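Local coordinates for transcarboxylase 5S subunit (Propionibacterium freudenreichii subsp. shermanii, PDB 1RQB), which catalyses the carboxyl transfer from the biotin of the 1.3S subunit to pyruvate, forming oxaloacetate, as the cobalt-dependent 5S subunit of transcarboxylase, at residues 441-444 against 449-452; 70-75 against 453-458; 101-106 against 120-125. All blocks are in the same frame, centred on the assembly; numbering follows the deposited sequence.

Overall arrangement
Interaction 3 is the buried one: it packs strand 99-103 of the barrel against helix 116-128 and is wholly apolar. Interaction 2 is partly buried and ties helix 71-77, next to a substrate-binding residue, to the end of helix 447-455 by aromatic and aliphatic packing. Interaction 1 lies furthest out, partly buried, with both buried and exposed residues, where a loop folds back on helix 447-455 through a carboxylate. Interactions 1 and 2 share that helix and meet where Thr452 OG1 lies 2.7 Å from Tyr72 OH, probably hydrogen-bonded. Leu451 and Leu455 of the same helix reach Phe122 of interaction 3. The outlying contact is thus largely polar, the two nearer the centre mainly apolar.

Interaction 1 (441-444 against 449-452); sequences KGFN and DVLT
Asp449, on helix 447-455, is pinned between Phe443 and Asn444 of the loop that leads into that helix, and its side chain can be followed outward from the backbone. CB points toward the loop and packs beside the ring of Phe443, 3.6 Å from Phe443 CE2. One step on, Asp449 CG lies over the face of the Asn444 amide, displaced toward Asn444 OD1, which is 3.1 Å away; the amide and carboxylate planes are only 14° apart, so the two flat groups lie nearly parallel. At the tip, OD2 accepts the backbone N-H of Asn444 (Asn444 N to Asp449 OD2 3.0 Å). The bond is fairly straight, 162° at the hydrogen, though the donor comes from above the carboxylate plane. The other oxygen, OD1, makes a salt bridge with Arg467 and takes a water at 2.9 Å, which is also weakly bonded to Asn444 ND2. Asn444 OD1 comes close to OD2, but both are acceptors, and its partner is the hydroxyl of Thr446, which also bonds Asp449 N.

Phe443 has its CG anti to the backbone N (chi1 176°), which carries the ring across to the helix. There Val450 CG2 meets the ring edge, 3.7 Å from Phe443 CE2. Ala437 and Phe464 also touch this ring.

With an alanine in place of this aspartate, Asn444 N and the Arg467 guanidinium would probably be left without their carboxylate mate. Arg467 also bonds Gly442 O, so one guanidinium meets both the loop and the helix. The acid is therefore likely to stay ionised, its carboxylate bonded to an amide N-H, a guanidinium and a water, while the Phe443-Val450 contact supplies the apolar part.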
loop_
_atom_site.group_PDB
_atom_site.type_symbol
_atom_site.label_atom_id
_atom_site.label_comp_id
_atom_site.label_asym_id
_atom_site.label_seq_id
_atom_site.Cartn_x
_atom_site.Cartn_y
_atom_site.Cartn_z
ATOM N N LYS A 441 -40.174 8.455 23.706
ATOM C CA LYS A 441 -41.038 8.463 22.518
ATOM C C LYS A 441 -40.314 7.719 21.393
ATOM O O LYS A 441 -39.134 7.959 21.145
ATOM C CB LYS A 441 -41.314 9.907 22.087
ATOM C CG LYS A 441 -42.153 10.033 20.825
ATOM C CD LYS A 441 -42.316 11.488 20.417
ATOM C CE LYS A 441 -43.115 11.612 19.125
ATOM N NZ LYS A 441 -43.168 13.018 18.630
ATOM N N GLY A 442 -41.015 6.811 20.719
ATOM C CA GLY A 442 -40.399 6.053 19.646
ATOM C C GLY A 442 -39.969 4.644 20.032
ATOM O O GLY A 442 -39.793 3.790 19.164
ATOM N N PHE A 443 -39.786 4.399 21.328
ATOM C CA PHE A 443 -39.392 3.075 21.831
ATOM C C PHE A 443 -40.343 2.020 21.259
ATOM O O PHE A 443 -41.561 2.161 21.356
ATOM C CB PHE A 443 -39.436 3.091 23.366
ATOM C CG PHE A 443 -39.156 1.764 24.001
ATOM C CD1 PHE A 443 -40.179 1.043 24.605
ATOM C CD2 PHE A 443 -37.869 1.235 24.004
ATOM C CE1 PHE A 443 -39.932 -0.190 25.204
ATOM C CE2 PHE A 443 -37.606 0.001 24.598
ATOM C CZ PHE A 443 -38.641 -0.715 25.201
ATOM N N ASN A 444 -39.797 0.947 20.677
ATOM C CA ASN A 444 -40.658 -0.064 20.046
ATOM C C ASN A 444 -40.887 -1.288 20.937
ATOM O O ASN A 444 -41.395 -2.304 20.466
ATOM C CB ASN A 444 -40.101 -0.490 18.672
ATOM C CG ASN A 444 -38.763 -1.208 18.759
ATOM O OD1 ASN A 444 -38.381 -1.724 19.807
ATOM N ND2 ASN A 444 -38.048 -1.260 17.631
ATOM N N ASP A 449 -34.208 -2.550 21.443
ATOM C CA ASP A 449 -34.305 -1.114 21.735
ATOM C C ASP A 449 -33.821 -0.829 23.159
ATOM O O ASP A 449 -33.227 0.217 23.415
ATOM C CB ASP A 449 -35.748 -0.625 21.549
ATOM C CG ASP A 449 -35.961 0.109 20.223
ATOM O OD1 ASP A 449 -35.226 -0.160 19.241
ATOM O OD2 ASP A 449 -36.887 0.948 20.161
ATOM N N VAL A 450 -34.081 -1.739 24.099
ATOM C CA VAL A 450 -33.586 -1.529 25.468
ATOM C C VAL A 450 -32.056 -1.567 25.434
ATOM O O VAL A 450 -31.384 -0.795 26.116
ATOM C CB VAL A 450 -34.120 -2.620 26.444
ATOM C CG1 VAL A 450 -33.524 -2.426 27.838
ATOM C CG2 VAL A 450 -35.655 -2.549 26.517
ATOM N N LEU A 451 -31.504 -2.458 24.617
ATOM C CA LEU A 451 -30.043 -2.552 24.485
ATOM C C LEU A 451 -29.507 -1.244 23.900
ATOM O O LEU A 451 -28.489 -0.718 24.348
ATOM C CB LEU A 451 -29.662 -3.737 23.588
ATOM C CG LEU A 451 -29.889 -5.089 24.259
ATOM C CD1 LEU A 451 -29.869 -6.210 23.244
ATOM C CD2 LEU A 451 -28.814 -5.303 25.328
ATOM N N THR A 452 -30.201 -0.700 22.904
ATOM C CA THR A 452 -29.728 0.559 22.310
ATOM C C THR A 452 -29.673 1.638 23.393
ATOM O O THR A 452 -28.726 2.422 23.459
ATOM C CB THR A 452 -30.641 1.020 21.154
ATOM O OG1 THR A 452 -30.536 0.086 20.078
ATOM C CG2 THR A 452 -30.221 2.403 20.643
HETATM O O HOH W 1 -34.848 -2.239 17.255
#

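Interaction 2 (70-75 against 453-458); sequences ATYDSC and YALFPQ
Tyr72 and Asp73, on the first turn of helix 71-77, take Leu455 and Phe456 at the end of helix 447-455. Just before them, Ala70 belongs to the substrate-binding site, and its backbone N is hydrogen-bonded to OE1 of Gln37, another residue of that site. Thr71 packs on Arg33 and His36 of helix 31-39.

Tyr72 is the first to reach across. A chi1 of -161° swings its ring well away from its own backbone N and out from the helix. Leu455 CD1 sits over one face of that ring in a CH-pi contact, 4.2 Å from the Tyr72 ring centroid and 21° off the normal, shifted toward the hydroxyl end. Its nearest ring atom is Tyr72 CZ, at 3.9 Å. At the CD2 side, Tyr72 meets Phe456 rim to rim: CD2 is 3.5 Å from Phe456 CE1. The planes are 22° apart, but the centroids of the Tyr72 and Phe456 rings are 5.8 Å apart and neither ring lies over the other.

Next comes Asp73, which covers a face of Phe456 with its CA, while Asp73 CB lies 3.8 Å from Phe456 CZ. Its OD1 approaches Phe456 CE2 at 3.5 Å, but has its stronger partner in Arg77, with which it makes a salt bridge. Further on, the backbone N of Ser74 and of Cys75 bond back to Ala70 O and Thr71 O, closing the first turns of the helix.

Phe456, the first residue past its helix, thus rests in the angle between two successive residues of helix 71-77. The hydroxyl of Tyr72 is engaged beyond the two segments, by Thr452 and the indole N of Trp84. What passes between the segments themselves is mostly ring and hydrocarbon packing, with one carboxylate oxygen against a ring carbon: van der Waals contact between helix 71-77 and the end of helix 447-455.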
loop_
_atom_site.group_PDB
_atom_site.type_symbol
_atom_site.label_atom_id
_atom_site.label_comp_id
_atom_site.label_asym_id
_atom_site.label_seq_id
_atom_site.Cartn_x
_atom_site.Cartn_y
_atom_site.Cartn_z
ATOM N N ALA A 70 -17.472 0.204 15.850
ATOM C CA ALA A 70 -18.099 1.527 15.981
ATOM C C ALA A 70 -19.334 1.659 15.085
ATOM O O ALA A 70 -19.959 2.719 15.059
ATOM C CB ALA A 70 -17.081 2.614 15.608
ATOM N N THR A 71 -19.729 0.608 14.374
ATOM C CA THR A 71 -20.868 0.753 13.455
ATOM C C THR A 71 -22.199 0.927 14.190
ATOM O O THR A 71 -23.112 1.562 13.664
ATOM C CB THR A 71 -21.003 -0.428 12.475
ATOM O OG1 THR A 71 -21.290 -1.626 13.198
ATOM C CG2 THR A 71 -19.727 -0.595 11.661
ATOM N N TYR A 72 -22.341 0.366 15.389
ATOM C CA TYR A 72 -23.610 0.518 16.116
ATOM C C TYR A 72 -23.809 2.005 16.417
ATOM O O TYR A 72 -24.839 2.597 16.099
ATOM C CB TYR A 72 -23.556 -0.296 17.412
ATOM C CG TYR A 72 -24.899 -0.621 18.040
ATOM C CD1 TYR A 72 -25.395 -1.927 18.021
ATOM C CD2 TYR A 72 -25.640 0.359 18.707
ATOM C CE1 TYR A 72 -26.589 -2.257 18.664
ATOM C CE2 TYR A 72 -26.844 0.039 19.360
ATOM C CZ TYR A 72 -27.303 -1.272 19.333
ATOM O OH TYR A 72 -28.461 -1.613 19.988
ATOM N N ASP A 73 -22.791 2.610 17.009
ATOM C CA ASP A 73 -22.821 4.042 17.338
ATOM C C ASP A 73 -23.076 4.876 16.079
ATOM O O ASP A 73 -23.910 5.780 16.087
ATOM C CB ASP A 73 -21.485 4.472 17.950
ATOM C CG ASP A 73 -21.392 5.984 18.130
ATOM O OD1 ASP A 73 -21.945 6.500 19.120
ATOM O OD2 ASP A 73 -20.787 6.661 17.269
ATOM N N SER A 74 -22.364 4.591 14.992
ATOM C CA SER A 74 -22.520 5.393 13.769
ATOM C C SER A 74 -23.947 5.320 13.223
ATOM O O SER A 74 -24.501 6.314 12.757
ATOM C CB SER A 74 -21.558 4.923 12.686
ATOM O OG SER A 74 -21.691 5.750 11.538
ATOM N N CYS A 75 -24.531 4.131 13.257
ATOM C CA CYS A 75 -25.894 3.954 12.738
ATOM C C CYS A 75 -26.879 4.882 13.451
ATOM O O CYS A 75 -27.635 5.607 12.807
ATOM C CB CYS A 75 -26.358 2.507 12.937
ATOM S SG CYS A 75 -25.780 1.352 11.674
ATOM N N TYR A 453 -30.683 1.665 24.254
ATOM C CA TYR A 453 -30.728 2.662 25.332
ATOM C C TYR A 453 -29.621 2.394 26.355
ATOM O O TYR A 453 -28.973 3.321 26.839
ATOM C CB TYR A 453 -32.085 2.631 26.037
ATOM C CG TYR A 453 -32.146 3.560 27.216
ATOM C CD1 TYR A 453 -32.192 4.940 27.036
ATOM C CD2 TYR A 453 -32.092 3.061 28.523
ATOM C CE1 TYR A 453 -32.175 5.814 28.132
ATOM C CE2 TYR A 453 -32.078 3.925 29.626
ATOM C CZ TYR A 453 -32.117 5.296 29.418
ATOM O OH TYR A 453 -32.083 6.153 30.494
ATOM N N ALA A 454 -29.393 1.130 26.691
ATOM C CA ALA A 454 -28.358 0.796 27.680
ATOM C C ALA A 454 -26.963 1.137 27.150
ATOM O O ALA A 454 -26.093 1.580 27.900
ATOM C CB ALA A 454 -28.435 -0.700 28.030
ATOM N N LEU A 455 -26.757 0.937 25.851
ATOM C CA LEU A 455 -25.442 1.168 25.234
ATOM C C LEU A 455 -25.186 2.650 24.950
ATOM O O LEU A 455 -24.058 3.118 25.093
ATOM C CB LEU A 455 -25.333 0.372 23.928
ATOM C CG LEU A 455 -25.344 -1.150 24.075
ATOM C CD1 LEU A 455 -25.450 -1.815 22.706
ATOM C CD2 LEU A 455 -24.083 -1.585 24.781
ATOM N N PHE A 456 -26.219 3.385 24.543
ATOM C CA PHE A 456 -26.054 4.802 24.185
ATOM C C PHE A 456 -27.216 5.625 24.746
ATOM O O PHE A 456 -28.051 6.138 24.005
ATOM C CB PHE A 456 -25.981 4.935 22.650
ATOM C CG PHE A 456 -24.825 4.183 22.039
ATOM C CD1 PHE A 456 -24.988 2.884 21.567
ATOM C CD2 PHE A 456 -23.549 4.747 22.025
ATOM C CE1 PHE A 456 -23.902 2.154 21.096
ATOM C CE2 PHE A 456 -22.453 4.024 21.554
ATOM C CZ PHE A 456 -22.630 2.726 21.092
ATOM N N PRO A 457 -27.260 5.786 26.072
ATOM C CA PRO A 457 -28.317 6.539 26.767
ATOM C C PRO A 457 -28.610 7.947 26.243
ATOM O O PRO A 457 -29.761 8.379 26.230
ATOM C CB PRO A 457 -27.817 6.613 28.211
ATOM C CG PRO A 457 -26.828 5.508 28.328
ATOM C CD PRO A 457 -26.161 5.441 26.991
ATOM N N GLN A 458 -27.567 8.649 25.810
ATOM C CA GLN A 458 -27.690 10.045 25.366
ATOM C C GLN A 458 -28.113 10.161 23.899
ATOM O O GLN A 458 -28.596 11.211 23.479
ATOM C CB GLN A 458 -26.356 10.763 25.567
ATOM C CG GLN A 458 -25.776 10.601 26.969
ATOM C CD GLN A 458 -26.717 11.065 28.065
ATOM O OE1 GLN A 458 -26.638 10.599 29.201
ATOM N NE2 GLN A 458 -27.606 11.998 27.733
#

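Interaction 3 (101-106 against 120-125); sequences MLLRGQ and DRFVDK
The beta-alpha-beta unit of strand 99-103, helix 116-128 and strand 133-136, part of the TIM barrel, is packed together here by Met101 and Leu103 on the strand and Phe122 and Val123 on the helix. Over these short segments the axes run antiparallel at 178°, 12.2 Å apart, and side chains fill the gap between them.

The ring of Phe122 reaches into this gap toward the strand, and its CE2 is 3.7 Å from Leu103 CD1. The methyl of Met101, which is a selenomethionine in the model, comes from the opposite direction and meets the ring in its plane, at the edge, with Met101 CE 4.0 Å from Phe122 CE2. A bend about the last torsion of Met101 (chi3 -55°) turns that methyl to the ring. Leu103 splits its branches: while CD1 takes the ring, CD2 meets Val123, CD2 to Val123 CG2 being 4.1 Å.

All four side chains are buried. The side chain of Met101 lies about 7 Å from that of Arg33, a substrate-binding residue, and about 12 Å from the cobalt ion. Leu451 and Leu455 of helix 447-455 also pack against Phe122, and Val123 packs on Ala152 and Val153 of helix 144-155, while the strand itself is paired with strands 63-68 and 133-136.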
loop_
_atom_site.group_PDB
_atom_site.type_symbol
_atom_site.label_atom_id
_atom_site.label_comp_id
_atom_site.label_asym_id
_atom_site.label_seq_id
_atom_site.Cartn_x
_atom_site.Cartn_y
_atom_site.Cartn_z
HETATM N N MSE A 101 -18.748 -10.277 13.859
HETATM C CA MSE A 101 -18.788 -8.949 14.490
HETATM C C MSE A 101 -17.617 -8.836 15.468
HETATM O O MSE A 101 -17.019 -9.838 15.856
HETATM C CB MSE A 101 -20.080 -8.731 15.288
HETATM C CG MSE A 101 -20.192 -9.571 16.571
HETATM SE SE MSE A 101 -21.677 -9.013 17.751
HETATM C CE MSE A 101 -21.194 -7.143 17.944
ATOM N N LEU A 102 -17.306 -7.598 15.835
ATOM C CA LEU A 102 -16.267 -7.289 16.826
ATOM C C LEU A 102 -17.016 -6.813 18.073
ATOM O O LEU A 102 -17.833 -5.896 17.989
ATOM C CB LEU A 102 -15.348 -6.167 16.320
ATOM C CG LEU A 102 -14.238 -5.778 17.310
ATOM C CD1 LEU A 102 -13.239 -6.927 17.423
ATOM C CD2 LEU A 102 -13.525 -4.496 16.859
ATOM N N LEU A 103 -16.755 -7.451 19.212
ATOM C CA LEU A 103 -17.451 -7.129 20.467
ATOM C C LEU A 103 -16.411 -6.917 21.569
ATOM O O LEU A 103 -15.599 -7.803 21.826
ATOM C CB LEU A 103 -18.369 -8.295 20.836
ATOM C CG LEU A 103 -19.251 -8.117 22.071
ATOM C CD1 LEU A 103 -20.267 -6.994 21.814
ATOM C CD2 LEU A 103 -19.957 -9.426 22.369
ATOM N N ARG A 104 -16.457 -5.770 22.249
ATOM C CA ARG A 104 -15.432 -5.473 23.259
ATOM C C ARG A 104 -15.784 -6.044 24.636
ATOM O O ARG A 104 -15.924 -5.320 25.619
ATOM C CB ARG A 104 -15.173 -3.957 23.310
ATOM C CG ARG A 104 -13.937 -3.571 24.150
ATOM C CD ARG A 104 -13.499 -2.123 23.909
ATOM N NE ARG A 104 -14.482 -1.119 24.304
ATOM C CZ ARG A 104 -14.393 -0.395 25.417
ATOM N NH1 ARG A 104 -13.368 -0.571 26.242
ATOM N NH2 ARG A 104 -15.310 0.519 25.699
ATOM N N GLY A 105 -15.908 -7.362 24.695
ATOM C CA GLY A 105 -16.187 -8.040 25.954
ATOM C C GLY A 105 -17.287 -7.496 26.851
ATOM O O GLY A 105 -18.412 -7.264 26.408
ATOM N N GLN A 106 -16.943 -7.263 28.114
ATOM C CA GLN A 106 -17.910 -6.811 29.125
ATOM C C GLN A 106 -18.450 -5.416 28.793
ATOM O O GLN A 106 -19.495 -5.021 29.307
ATOM C CB GLN A 106 -17.242 -6.805 30.504
ATOM C CG GLN A 106 -18.222 -6.877 31.675
ATOM C CD GLN A 106 -18.855 -8.255 31.775
ATOM O OE1 GLN A 106 -18.219 -9.259 31.461
ATOM N NE2 GLN A 106 -20.106 -8.311 32.227
ATOM N N ASP A 120 -25.375 -11.102 28.536
ATOM C CA ASP A 120 -26.094 -12.313 28.114
ATOM C C ASP A 120 -27.175 -11.962 27.089
ATOM O O ASP A 120 -27.292 -12.612 26.051
ATOM C CB ASP A 120 -26.762 -13.017 29.304
ATOM C CG ASP A 120 -25.825 -13.966 30.029
ATOM O OD1 ASP A 120 -25.166 -14.785 29.341
ATOM O OD2 ASP A 120 -25.753 -13.907 31.283
ATOM N N ARG A 121 -27.966 -10.939 27.390
ATOM C CA ARG A 121 -29.064 -10.545 26.495
ATOM C C ARG A 121 -28.555 -10.009 25.156
ATOM O O ARG A 121 -29.162 -10.274 24.121
ATOM C CB ARG A 121 -29.953 -9.505 27.160
ATOM C CG ARG A 121 -30.767 -10.091 28.316
ATOM C CD ARG A 121 -31.639 -9.036 28.939
ATOM N NE ARG A 121 -32.526 -9.570 29.972
ATOM C CZ ARG A 121 -33.717 -10.117 29.728
ATOM N NH1 ARG A 121 -34.173 -10.210 28.484
ATOM N NH2 ARG A 121 -34.464 -10.553 30.734
ATOM N N PHE A 122 -27.460 -9.253 25.164
ATOM C CA PHE A 122 -26.940 -8.697 23.907
ATOM C C PHE A 122 -26.475 -9.828 22.989
ATOM O O PHE A 122 -26.807 -9.870 21.806
ATOM C CB PHE A 122 -25.760 -7.760 24.162
ATOM C CG PHE A 122 -25.224 -7.112 22.900
ATOM C CD1 PHE A 122 -25.699 -5.876 22.483
ATOM C CD2 PHE A 122 -24.288 -7.776 22.102
ATOM C CE1 PHE A 122 -25.260 -5.295 21.273
ATOM C CE2 PHE A 122 -23.837 -7.206 20.882
ATOM C CZ PHE A 122 -24.328 -5.964 20.474
ATOM N N VAL A 123 -25.686 -10.740 23.538
ATOM C CA VAL A 123 -25.167 -11.856 22.736
ATOM C C VAL A 123 -26.326 -12.714 22.227
ATOM O O VAL A 123 -26.350 -13.112 21.063
ATOM C CB VAL A 123 -24.176 -12.692 23.562
ATOM C CG1 VAL A 123 -23.809 -13.958 22.824
ATOM C CG2 VAL A 123 -22.944 -11.860 23.851
ATOM N N ASP A 124 -27.301 -12.977 23.096
ATOM C CA ASP A 124 -28.465 -13.790 22.709
ATOM C C ASP A 124 -29.205 -13.153 21.530
ATOM O O ASP A 124 -29.535 -13.842 20.567
ATOM C CB ASP A 124 -29.417 -13.971 23.904
ATOM C CG ASP A 124 -30.720 -14.655 23.512
ATOM O OD1 ASP A 124 -31.735 -13.944 23.333
ATOM O OD2 ASP A 124 -30.729 -15.899 23.370
ATOM N N LYS A 125 -29.486 -11.850 21.590
ATOM C CA LYS A 125 -30.198 -11.174 20.494
ATOM C C LYS A 125 -29.336 -11.087 19.233
ATOM O O LYS A 125 -29.851 -11.176 18.120
ATOM C CB LYS A 125 -30.668 -9.775 20.922
ATOM C CG LYS A 125 -31.884 -9.811 21.840
ATOM C CD LYS A 125 -33.057 -10.421 21.064
ATOM C CE LYS A 125 -34.302 -10.564 21.912
ATOM N NZ LYS A 125 -35.388 -11.247 21.150
#